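Local coordinates for DNA protection during starvation protein (Halobacterium salinarum, PDB 1TJO) that probably protects DNA from oxidative damage by oxidising ferrous iron with hydrogen peroxide and storing it as ferric mineral inside a hollow shell of twelve subunits, at residues A82-A87 with D145-H150. Residues are numbered along the deposited sequence; the frame is centred on the assembly and turned at random.
Sequences AERVQA and DHATAH. With FE (Fe (III) ion), chain F; MG (magnesium ion), chain Q; SO4 (sulfate ion), chain E.
Asp-145 OD2 is gripped by two donors: Arg-84 NH2, at 2.9 Å in a salt bridge, and the backbone N of Thr-148. The second is an N-cap bond, and the setting is the four-helix bundle of the ferritin-like fold, where an arginine from helix 60-87 reaches the start of helix 146-169. Capping and bridging thus share one carboxylate oxygen, which offers its syn lone pair to the arginine while Thr-148 N comes from above the carboxylate plane. Arg-84 also sends NE to Thr-148 OG1 over 2.8 Å, nearly straight at 162°, and both acceptors lie at the guanidinium edge, although guanidinium and carboxylate planes are 46° apart. With CG anti to the backbone N (chi1 -166°), a bend at chi2 carries the guanidinium across to helix 146-169; the CB of Ala-147 sits over one guanidinium face. NH2 has a further salt bridge to Glu-160 of a second subunit, tying the helix start to the subunit interface. Replacing this arginine by alanine would probably leave the Asp-145 carboxylate and Glu-160 without their cationic mate, and Thr-148 OG1 without the NE donor. Thr-148 OG1, in turn, donates to Asp-145 OD1 at 2.6 Å.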
loop_
_atom_site.group_PDB
_atom_site.type_symbol
_atom_site.label_atom_id
_atom_site.label_comp_id
_atom_site.label_asym_id
_atom_site.label_seq_id
_atom_site.Cartn_x
_atom_site.Cartn_y
_atom_site.Cartn_z
ATOM N N ALA A 82 -8.995 -29.298 4.971
ATOM C CA ALA A 82 -8.616 -30.218 3.895
ATOM C C ALA A 82 -7.112 -30.364 3.801
ATOM O O ALA A 82 -6.606 -31.484 3.602
ATOM C CB ALA A 82 -9.165 -29.727 2.569
ATOM N N GLU A 83 -6.373 -29.245 3.903
ATOM C CA GLU A 83 -4.916 -29.360 3.840
ATOM C C GLU A 83 -4.344 -30.145 5.040
ATOM O O GLU A 83 -3.367 -30.865 4.873
ATOM C CB GLU A 83 -4.282 -27.990 3.694
ATOM C CG GLU A 83 -4.726 -27.423 2.334
ATOM C CD GLU A 83 -4.079 -26.121 1.930
ATOM O OE1 GLU A 83 -4.375 -25.589 0.816
ATOM O OE2 GLU A 83 -3.255 -25.647 2.714
ATOM N N ARG A 84 -4.978 -30.015 6.195
ATOM C CA ARG A 84 -4.550 -30.788 7.380
ATOM C C ARG A 84 -4.852 -32.274 7.222
ATOM O O ARG A 84 -4.019 -33.113 7.569
ATOM C CB ARG A 84 -5.147 -30.202 8.661
ATOM C CG ARG A 84 -4.505 -30.716 9.922
ATOM C CD ARG A 84 -3.027 -30.336 10.026
ATOM N NE ARG A 84 -2.464 -30.859 11.252
ATOM C CZ ARG A 84 -1.159 -30.878 11.522
ATOM N NH1 ARG A 84 -0.283 -30.330 10.665
ATOM N NH2 ARG A 84 -0.738 -31.437 12.666
ATOM N N VAL A 85 -6.023 -32.626 6.688
ATOM C CA VAL A 85 -6.301 -34.024 6.358
ATOM C C VAL A 85 -5.215 -34.592 5.476
ATOM O O VAL A 85 -4.684 -35.653 5.767
ATOM C CB VAL A 85 -7.615 -34.181 5.631
ATOM C CG1 VAL A 85 -7.827 -35.588 5.041
ATOM C CG2 VAL A 85 -8.757 -33.878 6.630
ATOM N N GLN A 86 -4.877 -33.860 4.428
ATOM C CA GLN A 86 -3.839 -34.307 3.513
ATOM C C GLN A 86 -2.449 -34.401 4.180
ATOM O O GLN A 86 -1.766 -35.398 3.988
ATOM C CB GLN A 86 -3.820 -33.405 2.292
ATOM C CG GLN A 86 -3.420 -34.092 1.052
ATOM C CD GLN A 86 -1.960 -34.186 1.010
ATOM O OE1 GLN A 86 -1.370 -35.141 0.492
ATOM N NE2 GLN A 86 -1.339 -33.221 1.610
ATOM N N ALA A 87 -2.111 -33.446 5.039
ATOM C CA ALA A 87 -0.835 -33.440 5.737
ATOM C C ALA A 87 -0.690 -34.633 6.650
ATOM O O ALA A 87 0.427 -35.133 6.817
ATOM C CB ALA A 87 -0.603 -32.182 6.502
ATOM N N ASP A 145 -1.721 -33.726 19.273
ATOM C CA ASP A 145 -1.631 -33.041 17.976
ATOM C C ASP A 145 -2.021 -31.590 18.210
ATOM O O ASP A 145 -3.128 -31.118 17.850
ATOM C CB ASP A 145 -2.512 -33.705 16.925
ATOM C CG ASP A 145 -2.313 -33.098 15.547
ATOM O OD1 ASP A 145 -2.952 -33.606 14.600
ATOM O OD2 ASP A 145 -1.537 -32.100 15.366
ATOM N N HIS A 146 -1.066 -30.871 18.779
ATOM C CA HIS A 146 -1.262 -29.493 19.213
ATOM C C HIS A 146 -1.413 -28.543 18.060
ATOM O O HIS A 146 -2.111 -27.540 18.181
ATOM C CB HIS A 146 -0.095 -29.059 20.099
ATOM C CG HIS A 146 0.018 -29.884 21.332
ATOM N ND1 HIS A 146 -0.891 -29.791 22.362
ATOM C CD2 HIS A 146 0.874 -30.878 21.663
ATOM C CE1 HIS A 146 -0.576 -30.672 23.294
ATOM N NE2 HIS A 146 0.488 -31.349 22.894
ATOM N N ALA A 147 -0.774 -28.832 16.944
ATOM C CA ALA A 147 -0.961 -27.982 15.764
ATOM C C ALA A 147 -2.405 -28.083 15.208
ATOM O O ALA A 147 -3.032 -27.080 14.896
ATOM C CB ALA A 147 0.037 -28.298 14.691
ATOM N N THR A 148 -2.943 -29.283 15.112
ATOM C CA THR A 148 -4.339 -29.419 14.714
ATOM C C THR A 148 -5.261 -28.725 15.696
ATOM O O THR A 148 -6.175 -28.063 15.289
ATOM C CB THR A 148 -4.746 -30.859 14.606
ATOM O OG1 THR A 148 -4.024 -31.475 13.536
ATOM C CG2 THR A 148 -6.195 -30.992 14.237
ATOM N N ALA A 149 -5.030 -28.888 16.996
ATOM C CA ALA A 149 -5.865 -28.243 18.000
ATOM C C ALA A 149 -5.849 -26.752 17.865
ATOM O O ALA A 149 -6.908 -26.102 17.920
ATOM C CB ALA A 149 -5.398 -28.598 19.390
ATOM N N HIS A 150 -4.640 -26.216 17.658
ATOM C CA HIS A 150 -4.428 -24.761 17.468
ATOM C C HIS A 150 -5.200 -24.270 16.212
ATOM O O HIS A 150 -5.934 -23.297 16.256
ATOM C CB HIS A 150 -2.956 -24.462 17.296
ATOM C CG HIS A 150 -2.667 -23.023 17.015
ATOM N ND1 HIS A 150 -2.842 -22.047 17.961
ATOM C CD2 HIS A 150 -2.180 -22.406 15.912
ATOM C CE1 HIS A 150 -2.533 -20.879 17.437
ATOM N NE2 HIS A 150 -2.114 -21.065 16.196
HETATM FE FE FE F . -5.116 -24.005 0.068
HETATM MG MG MG Q . 0.801 -36.099 0.943
HETATM S S SO4 E . -3.964 -21.520 21.091
HETATM O O1 SO4 E . -5.354 -21.455 21.516
HETATM O O2 SO4 E . -3.668 -22.824 20.485
HETATM O O3 SO4 E . -3.791 -20.471 20.028
HETATM O O4 SO4 E . -3.111 -21.214 22.232
HETATM O O HOH W 1 0.929 -35.415 2.936
HETATM O O HOH W 2 -6.129 -22.225 -0.841
HETATM O O HOH W 3 -3.544 -22.886 0.302
HETATM O O HOH W 4 -0.085 -38.041 1.136
HETATM O O HOH W 5 2.666 -36.999 1.230
#